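Phosphoribosylaminoimidazole-succinocarboxamide synthase (Pyrococcus horikoshii, PDB 3U55) catalyses the ATP-dependent joining of L-aspartate to 5-amino-1-(5-phosphoribosyl)imidazole-4-carboxylate to form SAICAR, a step of de novo purine biosynthesis. Local coordinates at residues K147-I152 / L176-D181; D84-E89 / G184-A189. All blocks are in the same frame, centred on the assembly; numbering follows the deposited sequence.

Contact 1: K147-I152 / L176-D181; sequences KKIEEI and LEFGKD
Phe178 meets Ile149 and Ile152, successive inward residues of one helical face, in a textbook case of a helix laid against an antiparallel β-sheet. Strand 169-180 is one strand of that sheet, and helix 143-165 lies over its face. Along the strand, Leu176 comes first, its CB pointing toward the helix. Glu177 turns to the other face of the sheet, where its carboxylate forms a salt bridge with Lys122. Phe178 then carries the whole apolar contact. With CG anti to its carbonyl carbon (chi1 -68°), the ring projects from the sheet toward the helix. The CG2 methyl of Ile152 lies at the ring edge, near its plane, 3.6 Å from Phe178 CE1. On the other flank of the ring, Ile149 CG2 approaches obliquely and comes within 3.8 Å of Phe178 CE2. Both isoleucines place CG2 anti to the backbone N, and each runs antiparallel to the aromatic side chain, alongside it. An alanine in place of Phe178 would remove the ring and would probably open a gap, leaving Ile149 CG2 and Ile152 CG2 without their aromatic partner. Past Gly179, the ammonium group of Lys180 pairs with Glu145, one turn before Ile149 on helix 143-165. Asp181 leads into the turn toward strand 186-188, its OD1 accepting a hydrogen bond from the backbone N of Asp185.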
loop_
_atom_site.group_PDB
_atom_site.type_symbol
_atom_site.label_atom_id
_atom_site.label_comp_id
_atom_site.label_asym_id
_atom_site.label_seq_id
_atom_site.Cartn_x
_atom_site.Cartn_y
_atom_site.Cartn_z
ATOM N N LYS A 147 -2.390 -4.175 -14.305
ATOM C CA LYS A 147 -1.323 -5.035 -14.819
ATOM C C LYS A 147 -0.615 -4.418 -16.023
ATOM O O LYS A 147 0.623 -4.427 -16.089
ATOM C CB LYS A 147 -1.845 -6.431 -15.161
ATOM C CG LYS A 147 -2.018 -7.337 -13.946
ATOM C CD LYS A 147 -2.765 -8.612 -14.316
ATOM C CE LYS A 147 -2.897 -9.547 -13.120
ATOM N NZ LYS A 147 -3.845 -10.663 -13.409
ATOM N N LYS A 148 -1.394 -3.869 -16.958
ATOM C CA LYS A 148 -0.832 -3.175 -18.126
ATOM C C LYS A 148 0.030 -1.982 -17.721
ATOM O O LYS A 148 1.121 -1.778 -18.267
ATOM C CB LYS A 148 -1.936 -2.721 -19.089
ATOM C CG LYS A 148 -2.511 -3.832 -19.966
ATOM C CD LYS A 148 -3.631 -3.301 -20.861
ATOM C CE LYS A 148 -3.928 -4.258 -22.020
ATOM N NZ LYS A 148 -4.236 -5.643 -21.552
ATOM N N ILE A 149 -0.465 -1.205 -16.760
ATOM C CA ILE A 149 0.260 -0.042 -16.238
ATOM C C ILE A 149 1.616 -0.440 -15.633
ATOM O O ILE A 149 2.636 0.176 -15.947
ATOM C CB ILE A 149 -0.599 0.749 -15.210
ATOM C CG1 ILE A 149 -1.698 1.542 -15.936
ATOM C CG2 ILE A 149 0.274 1.689 -14.373
ATOM C CD1 ILE A 149 -2.863 1.977 -15.023
ATOM N N GLU A 150 1.628 -1.467 -14.784
ATOM C CA GLU A 150 2.889 -1.904 -14.156
ATOM C C GLU A 150 3.865 -2.516 -15.166
ATOM O O GLU A 150 5.074 -2.327 -15.054
ATOM C CB GLU A 150 2.631 -2.841 -12.967
ATOM C CG GLU A 150 1.839 -2.140 -11.855
ATOM C CD GLU A 150 1.872 -2.838 -10.508
ATOM O OE1 GLU A 150 2.051 -4.077 -10.448
ATOM O OE2 GLU A 150 1.674 -2.127 -9.496
ATOM N N GLU A 151 3.330 -3.218 -16.160
ATOM C CA GLU A 151 4.133 -3.780 -17.245
ATOM C C GLU A 151 4.853 -2.676 -18.019
ATOM O O GLU A 151 6.069 -2.758 -18.256
ATOM C CB GLU A 151 3.236 -4.618 -18.171
ATOM C CG GLU A 151 3.943 -5.274 -19.335
ATOM C CD GLU A 151 2.994 -6.110 -20.182
ATOM O OE1 GLU A 151 3.405 -7.199 -20.624
ATOM O OE2 GLU A 151 1.832 -5.691 -20.390
ATOM N N ILE A 152 4.110 -1.626 -18.379
ATOM C CA ILE A 152 4.686 -0.461 -19.045
ATOM C C ILE A 152 5.766 0.178 -18.156
ATOM O O ILE A 152 6.887 0.410 -18.607
ATOM C CB ILE A 152 3.611 0.600 -19.419
ATOM C CG1 ILE A 152 2.626 0.047 -20.461
ATOM C CG2 ILE A 152 4.275 1.859 -19.968
ATOM C CD1 ILE A 152 1.315 0.874 -20.576
ATOM N N LEU A 176 5.808 7.991 -12.522
ATOM C CA LEU A 176 5.056 8.138 -13.768
ATOM C C LEU A 176 3.577 8.409 -13.533
ATOM O O LEU A 176 3.016 8.048 -12.495
ATOM C CB LEU A 176 5.175 6.877 -14.629
ATOM C CG LEU A 176 6.551 6.367 -15.069
ATOM C CD1 LEU A 176 6.375 5.084 -15.877
ATOM C CD2 LEU A 176 7.353 7.401 -15.859
ATOM N N GLU A 177 2.951 9.040 -14.521
ATOM C CA GLU A 177 1.494 9.131 -14.581
ATOM C C GLU A 177 1.056 8.617 -15.947
ATOM O O GLU A 177 1.836 8.618 -16.892
ATOM C CB GLU A 177 1.021 10.570 -14.349
ATOM C CG GLU A 177 1.506 11.167 -13.025
ATOM C CD GLU A 177 0.798 12.462 -12.649
ATOM O OE1 GLU A 177 -0.182 12.842 -13.323
ATOM O OE2 GLU A 177 1.223 13.092 -11.661
ATOM N N PHE A 178 -0.190 8.163 -16.026
ATOM C CA PHE A 178 -0.739 7.552 -17.227
ATOM C C PHE A 178 -2.158 8.039 -17.446
ATOM O O PHE A 178 -2.843 8.454 -16.505
ATOM C CB PHE A 178 -0.807 6.034 -17.076
ATOM C CG PHE A 178 0.537 5.351 -17.015
ATOM C CD1 PHE A 178 1.137 4.867 -18.173
ATOM C CD2 PHE A 178 1.179 5.168 -15.793
ATOM C CE1 PHE A 178 2.369 4.222 -18.121
ATOM C CE2 PHE A 178 2.411 4.523 -15.726
ATOM C CZ PHE A 178 3.005 4.047 -16.896
ATOM N N GLY A 179 -2.599 7.947 -18.692
ATOM C CA GLY A 179 -3.988 8.199 -19.042
ATOM C C GLY A 179 -4.384 7.272 -20.174
ATOM O O GLY A 179 -3.547 6.543 -20.722
ATOM N N LYS A 180 -5.660 7.314 -20.530
ATOM C CA LYS A 180 -6.201 6.477 -21.581
ATOM C C LYS A 180 -6.577 7.339 -22.791
ATOM O O LYS A 180 -7.202 8.396 -22.637
ATOM C CB LYS A 180 -7.411 5.717 -21.041
ATOM C CG LYS A 180 -7.667 4.399 -21.729
ATOM C CD LYS A 180 -8.199 3.341 -20.765
ATOM C CE LYS A 180 -9.652 3.559 -20.416
ATOM N NZ LYS A 180 -10.225 2.365 -19.715
ATOM N N ASP A 181 -6.168 6.898 -23.978
ATOM C CA ASP A 181 -6.451 7.626 -25.219
ATOM C C ASP A 181 -7.809 7.201 -25.784
ATOM O O ASP A 181 -8.505 6.380 -25.180
ATOM C CB ASP A 181 -5.299 7.488 -26.243
ATOM C CG ASP A 181 -5.156 6.080 -26.830
ATOM O OD1 ASP A 181 -6.099 5.267 -26.758
ATOM O OD2 ASP A 181 -4.072 5.783 -27.382
#

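Contact 2: D84-E89 / G184-A189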
loop_
_atom_site.group_PDB
_atom_site.type_symbol
_atom_site.label_atom_id
_atom_site.label_comp_id
_atom_site.label_asym_id
_atom_site.label_seq_id
_atom_site.Cartn_x
_atom_site.Cartn_y
_atom_site.Cartn_z
ATOM N N ASP A 84 -7.733 10.782 -20.925
ATOM C CA ASP A 84 -8.490 10.573 -19.703
ATOM C C ASP A 84 -7.493 10.042 -18.679
ATOM O O ASP A 84 -7.073 8.885 -18.752
ATOM C CB ASP A 84 -9.625 9.568 -19.927
ATOM C CG ASP A 84 -10.797 10.165 -20.703
ATOM O OD1 ASP A 84 -10.948 11.408 -20.721
ATOM O OD2 ASP A 84 -11.572 9.385 -21.290
ATOM N N MET A 85 -7.104 10.902 -17.744
ATOM C CA MET A 85 -6.010 10.592 -16.830
ATOM C C MET A 85 -6.421 9.640 -15.721
ATOM O O MET A 85 -7.501 9.767 -15.151
ATOM C CB MET A 85 -5.422 11.878 -16.233
ATOM C CG MET A 85 -4.659 12.762 -17.229
ATOM S SD MET A 85 -3.182 12.006 -17.961
ATOM C CE MET A 85 -2.146 11.845 -16.496
ATOM N N TYR A 86 -5.553 8.681 -15.411
ATOM C CA TYR A 86 -5.723 7.882 -14.197
ATOM C C TYR A 86 -5.298 8.721 -12.995
ATOM O O TYR A 86 -4.288 9.433 -13.069
ATOM C CB TYR A 86 -4.867 6.615 -14.238
ATOM C CG TYR A 86 -5.317 5.583 -15.242
ATOM C CD1 TYR A 86 -6.417 4.764 -14.983
ATOM C CD2 TYR A 86 -4.640 5.420 -16.451
ATOM C CE1 TYR A 86 -6.836 3.810 -15.899
ATOM C CE2 TYR A 86 -5.050 4.470 -17.378
ATOM C CZ TYR A 86 -6.142 3.666 -17.096
ATOM O OH TYR A 86 -6.545 2.717 -18.013
ATOM N N PRO A 87 -6.044 8.622 -11.877
ATOM C CA PRO A 87 -5.680 9.348 -10.662
ATOM C C PRO A 87 -4.562 8.615 -9.910
ATOM O O PRO A 87 -4.706 8.318 -8.725
ATOM C CB PRO A 87 -6.983 9.346 -9.849
ATOM C CG PRO A 87 -7.690 8.122 -10.269
ATOM C CD PRO A 87 -7.291 7.846 -11.710
ATOM N N LEU A 88 -3.464 8.330 -10.611
ATOM C CA LEU A 88 -2.361 7.549 -10.049
ATOM C C LEU A 88 -1.018 8.227 -10.209
ATOM O O LEU A 88 -0.770 8.914 -11.198
ATOM C CB LEU A 88 -2.265 6.169 -10.715
ATOM C CG LEU A 88 -3.446 5.197 -10.670
ATOM C CD1 LEU A 88 -3.171 4.001 -11.594
ATOM C CD2 LEU A 88 -3.734 4.740 -9.239
ATOM N N GLU A 89 -0.151 8.008 -9.222
ATOM C CA GLU A 89 1.279 8.194 -9.395
ATOM C C GLU A 89 1.909 6.808 -9.259
ATOM O O GLU A 89 1.664 6.107 -8.281
ATOM C CB GLU A 89 1.833 9.178 -8.364
ATOM C CG GLU A 89 1.395 10.621 -8.639
ATOM C CD GLU A 89 1.760 11.596 -7.527
ATOM O OE1 GLU A 89 1.330 12.765 -7.616
ATOM O OE2 GLU A 89 2.466 11.201 -6.571
ATOM N N GLY A 184 -8.655 3.538 -26.149
ATOM C CA GLY A 184 -8.616 2.745 -24.920
ATOM C C GLY A 184 -7.225 2.258 -24.537
ATOM O O GLY A 184 -7.085 1.472 -23.589
ATOM N N ASP A 185 -6.197 2.722 -25.256
ATOM C CA ASP A 185 -4.811 2.343 -24.958
ATOM C C ASP A 185 -4.255 3.175 -23.805
ATOM O O ASP A 185 -4.596 4.347 -23.649
ATOM C CB ASP A 185 -3.903 2.525 -26.181
ATOM C CG ASP A 185 -4.218 1.549 -27.304
ATOM O OD1 ASP A 185 -3.986 1.908 -28.471
ATOM O OD2 ASP A 185 -4.682 0.427 -27.027
ATOM N N ILE A 186 -3.372 2.564 -23.025
ATOM C CA ILE A 186 -2.770 3.227 -21.875
ATOM C C ILE A 186 -1.489 3.942 -22.302
ATOM O O ILE A 186 -0.566 3.332 -22.858
ATOM C CB ILE A 186 -2.535 2.225 -20.723
ATOM C CG1 ILE A 186 -3.885 1.640 -20.278
ATOM C CG2 ILE A 186 -1.798 2.897 -19.544
ATOM C CD1 ILE A 186 -3.787 0.469 -19.320
ATOM N N VAL A 187 -1.458 5.238 -22.026
ATOM C CA VAL A 187 -0.441 6.145 -22.545
ATOM C C VAL A 187 0.301 6.845 -21.400
ATOM O O VAL A 187 -0.322 7.370 -20.477
ATOM C CB VAL A 187 -1.099 7.202 -23.473
ATOM C CG1 VAL A 187 -0.074 8.189 -24.000
ATOM C CG2 VAL A 187 -1.833 6.512 -24.636
ATOM N N LEU A 188 1.629 6.835 -21.479
ATOM C CA LEU A 188 2.485 7.515 -20.506
ATOM C C LEU A 188 2.352 9.030 -20.654
ATOM O O LEU A 188 2.483 9.566 -21.763
ATOM C CB LEU A 188 3.942 7.090 -20.698
ATOM C CG LEU A 188 4.938 7.669 -19.698
ATOM C CD1 LEU A 188 4.529 7.270 -18.296
ATOM C CD2 LEU A 188 6.355 7.207 -20.007
ATOM N N ALA A 189 2.091 9.711 -19.542
ATOM C CA ALA A 189 1.836 11.156 -19.551
ATOM C C ALA A 189 2.807 11.925 -18.651
ATOM O O ALA A 189 3.938 11.480 -18.440
ATOM C CB ALA A 189 0.381 11.434 -19.165
#
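Tyr86 and Ile186 meet on the helix-facing side of the sheet, while Met85 and Ala189 meet on its reverse, and the two pairs illustrate how unlike the faces of one sheet can be. The segments 84-89 and 184-189 are not neighbouring strands: strand 169-180 runs between them, and in the closest backbone pair the CA atoms of Met85 and Ala189 stay 8.3 Å apart. Contact is therefore left to side chains that span the intervening strand.

The better enclosed part is that of Tyr86, whose buried side chain crosses Ile186 at about a right angle. Tyr86 OH lies 3.7 Å from CG1 and 3.8 Å from CD1 of Ile186, so the phenol end is lined by one arm of the branched side chain. The other arm, Ile186 CG2, reaches the ring obliquely at 4.2 Å from Tyr86 CE2. The hydroxyl is not left to apolar company, since it is hydrogen-bonded to the carboxylate of Glu145 on helix 143-165.

The outer part is more open to solvent, although its closest approach is no longer. Met85 is exposed, and its CB does not point at Ala189; bends at chi2 (-63°) and chi3 (-66°) fold the thioether end over instead. Met85 CE thus comes within 3.7 Å of Ala189 CB, with Met85 SD at 3.8 Å from the same methyl. Only Ala189 is buried in this pair, its methyl also touching His68.

In the fold, Ile186 packs on Phe178 of the central strand and on Lys148, Ile149 and Ile152 of helix 143-165, whereas Met85 lies on the opposite face beside Glu177. The contact thus clasps strand 169-180 from both faces, with the helix covering the Tyr86 side.

Overall arrangement
Contacts 1 and 2 lie with their centres about 6 Å apart, on the same antiparallel sheet. Along the chain the segments come in the order 84-89, 147-152, 176-181, 184-189, so contact 1 is nested within the loop closed by contact 2. Strand 169-180 is the shared element: backbone pairing joins it to strand 84-93 through Lys180 N and Asp84 O (2.8 Å), and to strand 186-188 through Gly179 O and Val187 N (2.8 Å). Contact 1 adds a helix to this three-strand framework, while contact 2 ties its two flanking strands across the middle one, knitting distant parts of the sequence into a helix packed on an antiparallel sheet (α+β).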